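Local coordinates for protein serine protease pet (Escherichia coli, PDB 4OM9) that acts as a secreted autotransporter enterotoxin, a serine protease of enteroaggregative strains that probably cleaves the host cytoskeletal protein alpha-fodrin, at residues 115-120 against 222-227; 143-148 against 212-217. All coordinates share one frame; numbering follows the deposited sequence.

Interaction 1: residues 115-120 against 222-227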
loop_
_atom_site.group_PDB
_atom_site.type_symbol
_atom_site.label_atom_id
_atom_site.label_comp_id
_atom_site.label_asym_id
_atom_site.label_seq_id
_atom_site.Cartn_x
_atom_site.Cartn_y
_atom_site.Cartn_z
ATOM N N ARG A 115 -3.440 -19.671 16.800
ATOM C CA ARG A 115 -4.353 -20.807 16.845
ATOM C C ARG A 115 -3.574 -22.117 16.974
ATOM O O ARG A 115 -4.174 -23.191 17.111
ATOM C CB ARG A 115 -5.272 -20.839 15.626
ATOM C CG ARG A 115 -6.526 -19.968 15.779
ATOM C CD ARG A 115 -6.188 -18.504 15.667
ATOM N NE ARG A 115 -5.727 -18.191 14.314
ATOM C CZ ARG A 115 -4.889 -17.202 13.994
ATOM N NH1 ARG A 115 -4.377 -16.400 14.924
ATOM N NH2 ARG A 115 -4.548 -17.029 12.727
ATOM N N GLY A 116 -2.248 -22.014 16.960
ATOM C CA GLY A 116 -1.378 -23.150 17.227
ATOM C C GLY A 116 -0.946 -23.897 15.976
ATOM O O GLY A 116 -1.491 -23.679 14.899
ATOM N N ALA A 117 0.031 -24.786 16.104
ATOM C CA ALA A 117 0.510 -25.504 14.925
ATOM C C ALA A 117 -0.403 -26.692 14.623
ATOM O O ALA A 117 -1.056 -27.216 15.528
ATOM C CB ALA A 117 1.955 -25.956 15.116
ATOM N N ASP A 118 -0.452 -27.097 13.352
ATOM C CA ASP A 118 -1.195 -28.287 12.938
ATOM C C ASP A 118 -0.501 -29.541 13.474
ATOM O O ASP A 118 0.703 -29.685 13.340
ATOM C CB ASP A 118 -1.309 -28.340 11.409
ATOM C CG ASP A 118 -1.952 -29.633 10.900
ATOM O OD1 ASP A 118 -1.307 -30.709 10.941
ATOM O OD2 ASP A 118 -3.105 -29.569 10.434
ATOM N N THR A 119 -1.272 -30.444 14.066
ATOM C CA THR A 119 -0.743 -31.644 14.719
ATOM C C THR A 119 -1.095 -32.946 13.996
ATOM O O THR A 119 -1.252 -33.980 14.636
ATOM C CB THR A 119 -1.285 -31.778 16.171
ATOM O OG1 THR A 119 -2.708 -31.588 16.156
ATOM C CG2 THR A 119 -0.659 -30.742 17.093
ATOM N N SER A 120 -1.222 -32.906 12.675
ATOM C CA SER A 120 -1.621 -34.103 11.940
ATOM C C SER A 120 -0.446 -34.986 11.451
ATOM O O SER A 120 -0.617 -35.795 10.534
ATOM C CB SER A 120 -2.476 -33.700 10.744
ATOM O OG SER A 120 -1.660 -33.087 9.763
ATOM N N TRP A 222 1.689 -26.593 6.325
ATOM C CA TRP A 222 2.785 -26.917 7.228
ATOM C C TRP A 222 2.290 -27.613 8.498
ATOM O O TRP A 222 1.286 -27.228 9.114
ATOM C CB TRP A 222 3.567 -25.656 7.589
ATOM C CG TRP A 222 4.369 -25.160 6.438
ATOM C CD1 TRP A 222 4.007 -24.208 5.547
ATOM C CD2 TRP A 222 5.655 -25.624 6.038
ATOM N NE1 TRP A 222 5.000 -24.026 4.617
ATOM C CE2 TRP A 222 6.027 -24.889 4.893
ATOM C CE3 TRP A 222 6.540 -26.589 6.541
ATOM C CZ2 TRP A 222 7.239 -25.084 4.233
ATOM C CZ3 TRP A 222 7.741 -26.784 5.892
ATOM C CH2 TRP A 222 8.084 -26.030 4.745
ATOM N N VAL A 223 3.033 -28.631 8.887
ATOM C CA VAL A 223 2.609 -29.538 9.914
ATOM C C VAL A 223 3.719 -29.585 10.927
ATOM O O VAL A 223 4.880 -29.528 10.556
ATOM C CB VAL A 223 2.308 -30.926 9.287
ATOM C CG1 VAL A 223 2.639 -32.085 10.215
ATOM C CG2 VAL A 223 0.877 -30.966 8.775
ATOM N N LEU A 224 3.377 -29.659 12.209
ATOM C CA LEU A 224 4.395 -29.810 13.230
ATOM C C LEU A 224 4.951 -31.236 13.234
ATOM O O LEU A 224 4.257 -32.149 13.680
ATOM C CB LEU A 224 3.820 -29.489 14.594
ATOM C CG LEU A 224 4.789 -29.434 15.770
ATOM C CD1 LEU A 224 5.708 -28.222 15.648
ATOM C CD2 LEU A 224 3.974 -29.390 17.066
ATOM N N LEU A 225 6.184 -31.427 12.760
ATOM C CA LEU A 225 6.811 -32.764 12.727
ATOM C C LEU A 225 7.078 -33.292 14.126
ATOM O O LEU A 225 6.829 -34.468 14.441
ATOM C CB LEU A 225 8.134 -32.745 11.954
ATOM C CG LEU A 225 8.919 -34.080 11.972
ATOM C CD1 LEU A 225 8.433 -34.992 10.858
ATOM C CD2 LEU A 225 10.445 -33.890 11.839
ATOM N N GLY A 226 7.603 -32.407 14.964
ATOM C CA GLY A 226 7.933 -32.759 16.331
ATOM C C GLY A 226 8.699 -31.622 16.976
ATOM O O GLY A 226 8.568 -30.476 16.556
ATOM N N THR A 227 9.518 -31.954 17.973
ATOM C CA THR A 227 10.220 -30.961 18.774
ATOM C C THR A 227 11.677 -31.358 18.921
ATOM O O THR A 227 12.018 -32.555 19.008
ATOM C CB THR A 227 9.577 -30.792 20.180
ATOM O OG1 THR A 227 9.452 -32.070 20.812
ATOM C CG2 THR A 227 8.213 -30.215 20.041
HETATM O O HOH W 1 1.742 -25.848 11.553
#
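In D118, CG stands anti to the backbone N (chi1 174°), and its OD1 comes up to V223 CG2, the methyl that lies anti to the carbonyl carbon of V223 and beside its backbone N. The two side chains cross obliquely, and D118 OD1 lies 3.1 Å from V223 CG2, a close approach of oxygen to methyl with no hydrogen bond in it. S120 OG reaches the same methyl from the loop, at 3.5 Å from V223 CG2. That oxygen of D118 also closes an Asx turn: S120 N donates to D118 OD1 over 2.8 Å, from 44° out of the carboxylate plane, and S120 OG donates to its syn lone pair. Two donors from one residue thus fix the rotation of the carboxylate, and OD2 forms a salt bridge with K221, the residue just before the strand segment.

The backbone supplies the direct polar link between the segments. L224 N donates to D118 O at 2.9 Å with an N-H...O angle of 167°, nearly straight. The other end of the same residue is bridged by water: it accepts from D118 N and donates to W222 O, 2.8 Å from that carbonyl oxygen, so the loop and strand 221-232 share a water where they do not bond directly. Beside the direct bond, A117 CB meets L224 CB at 4.0 Å, and both side chains also touch T60 of strand 60-63.

The contact therefore docks the loop after strand 102-107, which has no regular secondary structure here, against strand 221-232 and strand 60-63, which belong to different sheets of the protease domain. The carboxylate of D118, gripped by two donors and paired with K221, would be expected to stay ionised.

Interaction 2: residues 143-148 against 212-217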
loop_
_atom_site.group_PDB
_atom_site.type_symbol
_atom_site.label_atom_id
_atom_site.label_comp_id
_atom_site.label_asym_id
_atom_site.label_seq_id
_atom_site.Cartn_x
_atom_site.Cartn_y
_atom_site.Cartn_z
ATOM N N LYS A 143 12.540 -36.672 -4.691
ATOM C CA LYS A 143 11.921 -36.208 -3.457
ATOM C C LYS A 143 12.872 -36.252 -2.258
ATOM O O LYS A 143 13.563 -37.241 -2.027
ATOM C CB LYS A 143 10.668 -37.040 -3.146
ATOM C CG LYS A 143 9.658 -37.085 -4.290
ATOM C CD LYS A 143 9.299 -35.679 -4.776
ATOM C CE LYS A 143 8.315 -35.717 -5.939
ATOM N NZ LYS A 143 7.007 -36.329 -5.574
ATOM N N GLU A 144 12.899 -35.153 -1.516
ATOM C CA GLU A 144 13.540 -35.074 -0.211
ATOM C C GLU A 144 12.555 -34.410 0.756
ATOM O O GLU A 144 11.777 -33.544 0.351
ATOM C CB GLU A 144 14.847 -34.272 -0.276
ATOM C CG GLU A 144 15.915 -34.824 -1.220
ATOM C CD GLU A 144 17.206 -34.004 -1.182
ATOM O OE1 GLU A 144 17.994 -34.066 -2.153
ATOM O OE2 GLU A 144 17.431 -33.292 -0.176
ATOM N N ILE A 145 12.565 -34.816 2.023
ATOM C CA ILE A 145 11.726 -34.147 3.013
ATOM C C ILE A 145 12.510 -32.952 3.544
ATOM O O ILE A 145 13.527 -33.113 4.244
ATOM C CB ILE A 145 11.291 -35.073 4.183
ATOM C CG1 ILE A 145 10.499 -36.272 3.668
ATOM C CG2 ILE A 145 10.402 -34.319 5.150
ATOM C CD1 ILE A 145 10.210 -37.325 4.751
ATOM N N ILE A 146 12.039 -31.765 3.166
ATOM C CA ILE A 146 12.649 -30.502 3.527
ATOM C C ILE A 146 11.761 -29.832 4.553
ATOM O O ILE A 146 10.539 -29.974 4.510
ATOM C CB ILE A 146 12.812 -29.559 2.296
ATOM C CG1 ILE A 146 13.545 -30.259 1.142
ATOM C CG2 ILE A 146 13.509 -28.261 2.680
ATOM C CD1 ILE A 146 14.937 -30.736 1.491
ATOM N N GLY A 147 12.357 -29.111 5.489
ATOM C CA GLY A 147 11.556 -28.424 6.467
ATOM C C GLY A 147 12.279 -27.281 7.126
ATOM O O GLY A 147 13.442 -27.020 6.833
ATOM N N PHE A 148 11.570 -26.614 8.031
ATOM C CA PHE A 148 12.054 -25.428 8.703
ATOM C C PHE A 148 11.962 -25.613 10.198
ATOM O O PHE A 148 11.038 -26.251 10.708
ATOM C CB PHE A 148 11.233 -24.189 8.320
ATOM C CG PHE A 148 11.463 -23.693 6.919
ATOM C CD1 PHE A 148 12.540 -22.863 6.629
ATOM C CD2 PHE A 148 10.571 -24.013 5.896
ATOM C CE1 PHE A 148 12.748 -22.378 5.310
ATOM C CE2 PHE A 148 10.763 -23.536 4.588
ATOM C CZ PHE A 148 11.859 -22.723 4.296
ATOM N N VAL A 212 9.702 -28.289 14.902
ATOM C CA VAL A 212 10.255 -28.664 13.621
ATOM C C VAL A 212 9.081 -28.862 12.669
ATOM O O VAL A 212 8.111 -29.552 13.005
ATOM C CB VAL A 212 11.106 -29.959 13.742
ATOM C CG1 VAL A 212 11.546 -30.459 12.374
ATOM C CG2 VAL A 212 12.309 -29.734 14.671
ATOM N N TYR A 213 9.145 -28.247 11.493
ATOM C CA TYR A 213 7.990 -28.221 10.602
ATOM C C TYR A 213 8.238 -28.952 9.301
ATOM O O TYR A 213 9.354 -29.006 8.785
ATOM C CB TYR A 213 7.565 -26.778 10.283
ATOM C CG TYR A 213 7.063 -25.997 11.472
ATOM C CD1 TYR A 213 7.958 -25.373 12.337
ATOM C CD2 TYR A 213 5.696 -25.859 11.723
ATOM C CE1 TYR A 213 7.510 -24.650 13.429
ATOM C CE2 TYR A 213 5.235 -25.130 12.815
ATOM C CZ TYR A 213 6.154 -24.537 13.664
ATOM O OH TYR A 213 5.754 -23.815 14.761
ATOM N N VAL A 214 7.168 -29.467 8.733
ATOM C CA VAL A 214 7.297 -30.280 7.557
ATOM C C VAL A 214 5.994 -30.103 6.776
ATOM O O VAL A 214 4.974 -29.777 7.363
ATOM C CB VAL A 214 7.634 -31.725 7.994
ATOM C CG1 VAL A 214 6.642 -32.727 7.497
ATOM C CG2 VAL A 214 9.065 -32.068 7.638
ATOM N N PHE A 215 6.030 -30.216 5.455
ATOM C CA PHE A 215 4.923 -29.715 4.645
ATOM C C PHE A 215 4.173 -30.813 3.909
ATOM O O PHE A 215 4.738 -31.527 3.075
ATOM C CB PHE A 215 5.447 -28.672 3.656
ATOM C CG PHE A 215 4.393 -28.094 2.743
ATOM C CD1 PHE A 215 3.596 -27.033 3.156
ATOM C CD2 PHE A 215 4.227 -28.587 1.456
ATOM C CE1 PHE A 215 2.635 -26.487 2.312
ATOM C CE2 PHE A 215 3.274 -28.049 0.603
ATOM C CZ PHE A 215 2.470 -26.988 1.039
ATOM N N ASP A 216 2.889 -30.920 4.222
ATOM C CA ASP A 216 1.988 -31.923 3.664
ATOM C C ASP A 216 1.634 -31.592 2.216
ATOM O O ASP A 216 1.034 -30.549 1.949
ATOM C CB ASP A 216 0.731 -31.994 4.542
ATOM C CG ASP A 216 -0.233 -33.118 4.157
ATOM O OD1 ASP A 216 -0.403 -33.418 2.950
ATOM O OD2 ASP A 216 -0.858 -33.677 5.094
ATOM N N ASN A 217 2.014 -32.492 1.303
ATOM C CA ASN A 217 1.802 -32.392 -0.157
ATOM C C ASN A 217 0.371 -32.285 -0.632
ATOM O O ASN A 217 0.091 -31.642 -1.638
ATOM C CB ASN A 217 2.384 -33.629 -0.865
ATOM C CG ASN A 217 3.776 -33.415 -1.347
ATOM O OD1 ASN A 217 4.136 -32.308 -1.755
ATOM N ND2 ASN A 217 4.583 -34.468 -1.306
HETATM O O HOH W 2 8.362 -31.179 4.056
#
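Y213 and F148 meet where strands 143-151 and 211-216 run antiparallel in the second sheet of the protease domain, whose fold is that of the chymotrypsin-like PA clan. The short axes of 146-148 and 212-216 approach to 4.9 Å with 135° between their directions, so the strands splay strongly. The bonding reflects this: Y213 N donates to F148 O at 2.9 Å, whereas the return bond from F148 N to Y213 O is weak, at 3.3 Å.

Side-chain conformations decide what else touches. In Y213, CG stands anti to the carbonyl carbon and beside the backbone N (chi1 -65°). F148 O lies at the edge of the tyrosine ring and in its plane, 3.6 Å from Y213 CD1. Farther out, both side chains lead away from the opposing segment, and F148 packs on P48 and F50. Toward the wider end of the pair, I145 places CG2 anti to its backbone N, and this methyl meets V214 CG2 at 3.6 Å as the two side chains cross. V214 has chi1 at 122°, an eclipsed value, and it also touches Y134 of helix 127-134 and L225 of the neighbouring strand.

G147, between these contacts, has no side chain, and its CA comes to 3.2 Å from Y213 O in a CA-H...O contact, so Y213 O takes both this and the weak bond from F148 N. Beyond G147 the strands part, and a water lies between I146 and F215. Its link to I146 O is doubtful, being too short for a normal hydrogen bond, but on the other strand it accepts from F215 N, the water oxygen lying 2.9 Å from F215 N.

Interactions 1 and 2 have centres 12 Å apart, and along the chain the order is 115-120, 143-148, 212-217, 222-227, so the pair of interaction 2 falls within the span bridged by interaction 1. Strands 211-216 and 221-232 are consecutive and adjacent in one antiparallel sheet, where V223 N lies 2.7 Å from V214 O and L225 N 2.7 Å from V212 O, probable hydrogen bonds. A classic beta bulge at L225 and G226 opposite V212 marks this junction. W222 packs against F148, which joins the two contacts through side chains as well. Together they run from a surface loop across neighbouring strands into the buried sheet of the protease domain.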